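Local coordinates for UDP-N-acetylmuramate--L-alanine ligase (PDB 1J6U), which catalyses the ATP-dependent joining of L-alanine to UDP-N-acetylmuramate, a cytoplasmic step of peptidoglycan biosynthesis in Thermotoga maritima, at residues A[243-248]-A[255-260]. Sequence-based numbering, arbitrary orientation.
Sequences YTLEMR and QKAMVE
The guanidinium of Arg248 meets the amide of Gln255 through its edge. The amide oxygen lies near the guanidinium plane, and the two planes are turned 74° apart. Arg248 NE and NH2 both donate to Gln255 OE1, at 2.8 and 2.7 Å. NE comes nearly along the C=O axis, while NH2 sits above the amide plane. At the other end, Val259 CG1 lies at the edge of the Tyr243 ring. These residues belong to a beta hairpin of the Mur ligase middle domain, in a three-stranded antiparallel sheet completed by strand 264-271.

With CG anti to the backbone N (chi1 178°), the extended Arg248 chain carries its head group to Gln255, and NH1 forms a salt bridge with Glu346. Shortening Arg248 to an alanine is likely to leave Gln255 OE1 without these two donors and Glu346 without this charge partner. Gln255 NE2 is held by the carbonyls of Val273 and Gly275.

On the face of Arg248, Leu245 CD2 packs on Ala257 CB at 4.0 Å and on Val259 CG2. Helix 276-291 backs this face. At the bend of the strand, Glu246 CB packs on Glu260 CD. The two carboxylates stack with planes 15° apart, and Arg265 forms a salt bridge with Glu246, probably easing the like charges. Pairing continues past the bend: Thr244 and Glu260 exchange two backbone bonds, and Glu246 N donates almost straight to Met258 O at 2.8 Å.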
loop_
_atom_site.group_PDB
_atom_site.type_symbol
_atom_site.label_atom_id
_atom_site.label_comp_id
_atom_site.label_asym_id
_atom_site.label_seq_id
_atom_site.Cartn_x
_atom_site.Cartn_y
_atom_site.Cartn_z
ATOM N N TYR A 243 -22.534 -8.198 -0.521
ATOM C CA TYR A 243 -22.581 -6.944 -1.249
ATOM C C TYR A 243 -22.062 -7.296 -2.604
ATOM O O TYR A 243 -21.034 -7.966 -2.744
ATOM C CB TYR A 243 -21.727 -5.898 -0.574
ATOM C CG TYR A 243 -22.292 -5.599 0.777
ATOM C CD1 TYR A 243 -21.932 -6.359 1.884
ATOM C CD2 TYR A 243 -23.248 -4.608 0.931
ATOM C CE1 TYR A 243 -22.524 -6.131 3.091
ATOM C CE2 TYR A 243 -23.835 -4.368 2.126
ATOM C CZ TYR A 243 -23.479 -5.135 3.206
ATOM O OH TYR A 243 -24.100 -4.922 4.410
ATOM N N THR A 244 -22.801 -6.828 -3.599
ATOM C CA THR A 244 -22.542 -7.145 -4.988
ATOM C C THR A 244 -22.578 -5.917 -5.927
ATOM O O THR A 244 -23.112 -4.854 -5.571
ATOM C CB THR A 244 -23.575 -8.261 -5.339
ATOM O OG1 THR A 244 -22.895 -9.518 -5.353
ATOM C CG2 THR A 244 -24.331 -8.002 -6.616
ATOM N N LEU A 245 -21.988 -6.057 -7.106
ATOM C CA LEU A 245 -21.964 -4.967 -8.090
ATOM C C LEU A 245 -22.977 -5.192 -9.181
ATOM O O LEU A 245 -22.922 -6.194 -9.895
ATOM C CB LEU A 245 -20.601 -4.867 -8.749
ATOM C CG LEU A 245 -19.517 -4.422 -7.803
ATOM C CD1 LEU A 245 -18.224 -4.288 -8.570
ATOM C CD2 LEU A 245 -19.917 -3.086 -7.204
ATOM N N GLU A 246 -23.910 -4.272 -9.329
ATOM C CA GLU A 246 -24.869 -4.469 -10.372
ATOM C C GLU A 246 -24.374 -3.790 -11.650
ATOM O O GLU A 246 -24.549 -4.312 -12.737
ATOM C CB GLU A 246 -26.219 -3.912 -9.955
ATOM C CG GLU A 246 -27.130 -3.704 -11.141
ATOM C CD GLU A 246 -28.445 -3.096 -10.752
ATOM O OE1 GLU A 246 -28.468 -2.365 -9.735
ATOM O OE2 GLU A 246 -29.446 -3.336 -11.469
HETATM N N MSE A 247 -23.755 -2.628 -11.512
HETATM C CA MSE A 247 -23.243 -1.872 -12.650
HETATM C C MSE A 247 -22.108 -0.994 -12.211
HETATM O O MSE A 247 -22.068 -0.522 -11.073
HETATM C CB MSE A 247 -24.275 -0.932 -13.221
HETATM C CG MSE A 247 -25.527 -1.556 -13.697
HETATM SE SE MSE A 247 -26.627 -0.033 -13.873
HETATM C CE MSE A 247 -27.535 -0.099 -12.181
ATOM N N ARG A 248 -21.201 -0.754 -13.140
ATOM C CA ARG A 248 -20.041 0.069 -12.869
ATOM C C ARG A 248 -19.783 0.877 -14.087
ATOM O O ARG A 248 -19.881 0.383 -15.196
ATOM C CB ARG A 248 -18.807 -0.771 -12.592
ATOM C CG ARG A 248 -17.584 0.080 -12.366
ATOM C CD ARG A 248 -16.338 -0.772 -12.249
ATOM N NE ARG A 248 -15.178 0.089 -12.182
ATOM C CZ ARG A 248 -14.261 0.189 -13.138
ATOM N NH1 ARG A 248 -14.342 -0.529 -14.260
ATOM N NH2 ARG A 248 -13.268 1.034 -12.970
ATOM N N GLN A 255 -15.637 7.220 -10.861
ATOM C CA GLN A 255 -16.254 6.010 -11.348
ATOM C C GLN A 255 -17.433 5.790 -10.394
ATOM O O GLN A 255 -17.356 6.167 -9.207
ATOM C CB GLN A 255 -15.254 4.836 -11.355
ATOM C CG GLN A 255 -14.742 4.467 -10.000
ATOM C CD GLN A 255 -13.928 3.200 -10.031
ATOM O OE1 GLN A 255 -14.219 2.269 -10.796
ATOM N NE2 GLN A 255 -12.903 3.143 -9.188
ATOM N N LYS A 256 -18.517 5.223 -10.932
ATOM C CA LYS A 256 -19.751 4.955 -10.176
ATOM C C LYS A 256 -20.061 3.473 -10.186
ATOM O O LYS A 256 -19.753 2.773 -11.145
ATOM C CB LYS A 256 -20.948 5.697 -10.802
ATOM C CG LYS A 256 -21.127 7.142 -10.337
ATOM C CD LYS A 256 -22.200 7.879 -11.168
ATOM C CE LYS A 256 -22.378 9.346 -10.732
ATOM N NZ LYS A 256 -23.165 10.208 -11.708
ATOM N N ALA A 257 -20.683 2.993 -9.117
ATOM C CA ALA A 257 -21.055 1.591 -9.048
ATOM C C ALA A 257 -22.381 1.433 -8.292
ATOM O O ALA A 257 -22.605 2.048 -7.232
ATOM C CB ALA A 257 -19.930 0.755 -8.367
HETATM N N MSE A 258 -23.270 0.641 -8.876
HETATM C CA MSE A 258 -24.562 0.334 -8.263
HETATM C C MSE A 258 -24.323 -0.872 -7.355
HETATM O O MSE A 258 -23.953 -1.947 -7.821
HETATM C CB MSE A 258 -25.602 -0.041 -9.329
HETATM C CG MSE A 258 -26.730 0.959 -9.473
HETATM SE SE MSE A 258 -27.451 1.402 -7.727
HETATM C CE MSE A 258 -27.427 3.320 -8.017
ATOM N N VAL A 259 -24.514 -0.707 -6.060
ATOM C CA VAL A 259 -24.256 -1.826 -5.170
ATOM C C VAL A 259 -25.532 -2.484 -4.677
ATOM O O VAL A 259 -26.459 -1.796 -4.265
ATOM C CB VAL A 259 -23.441 -1.346 -3.981
ATOM C CG1 VAL A 259 -23.283 -2.433 -2.982
ATOM C CG2 VAL A 259 -22.101 -0.902 -4.458
ATOM N N GLU A 260 -25.578 -3.817 -4.750
ATOM C CA GLU A 260 -26.725 -4.584 -4.265
ATOM C C GLU A 260 -26.332 -5.220 -2.971
ATOM O O GLU A 260 -25.154 -5.556 -2.761
ATOM C CB GLU A 260 -27.124 -5.710 -5.209
ATOM C CG GLU A 260 -27.652 -5.225 -6.515
ATOM C CD GLU A 260 -27.685 -6.313 -7.581
ATOM O OE1 GLU A 260 -26.691 -7.071 -7.718
ATOM O OE2 GLU A 260 -28.708 -6.398 -8.293
#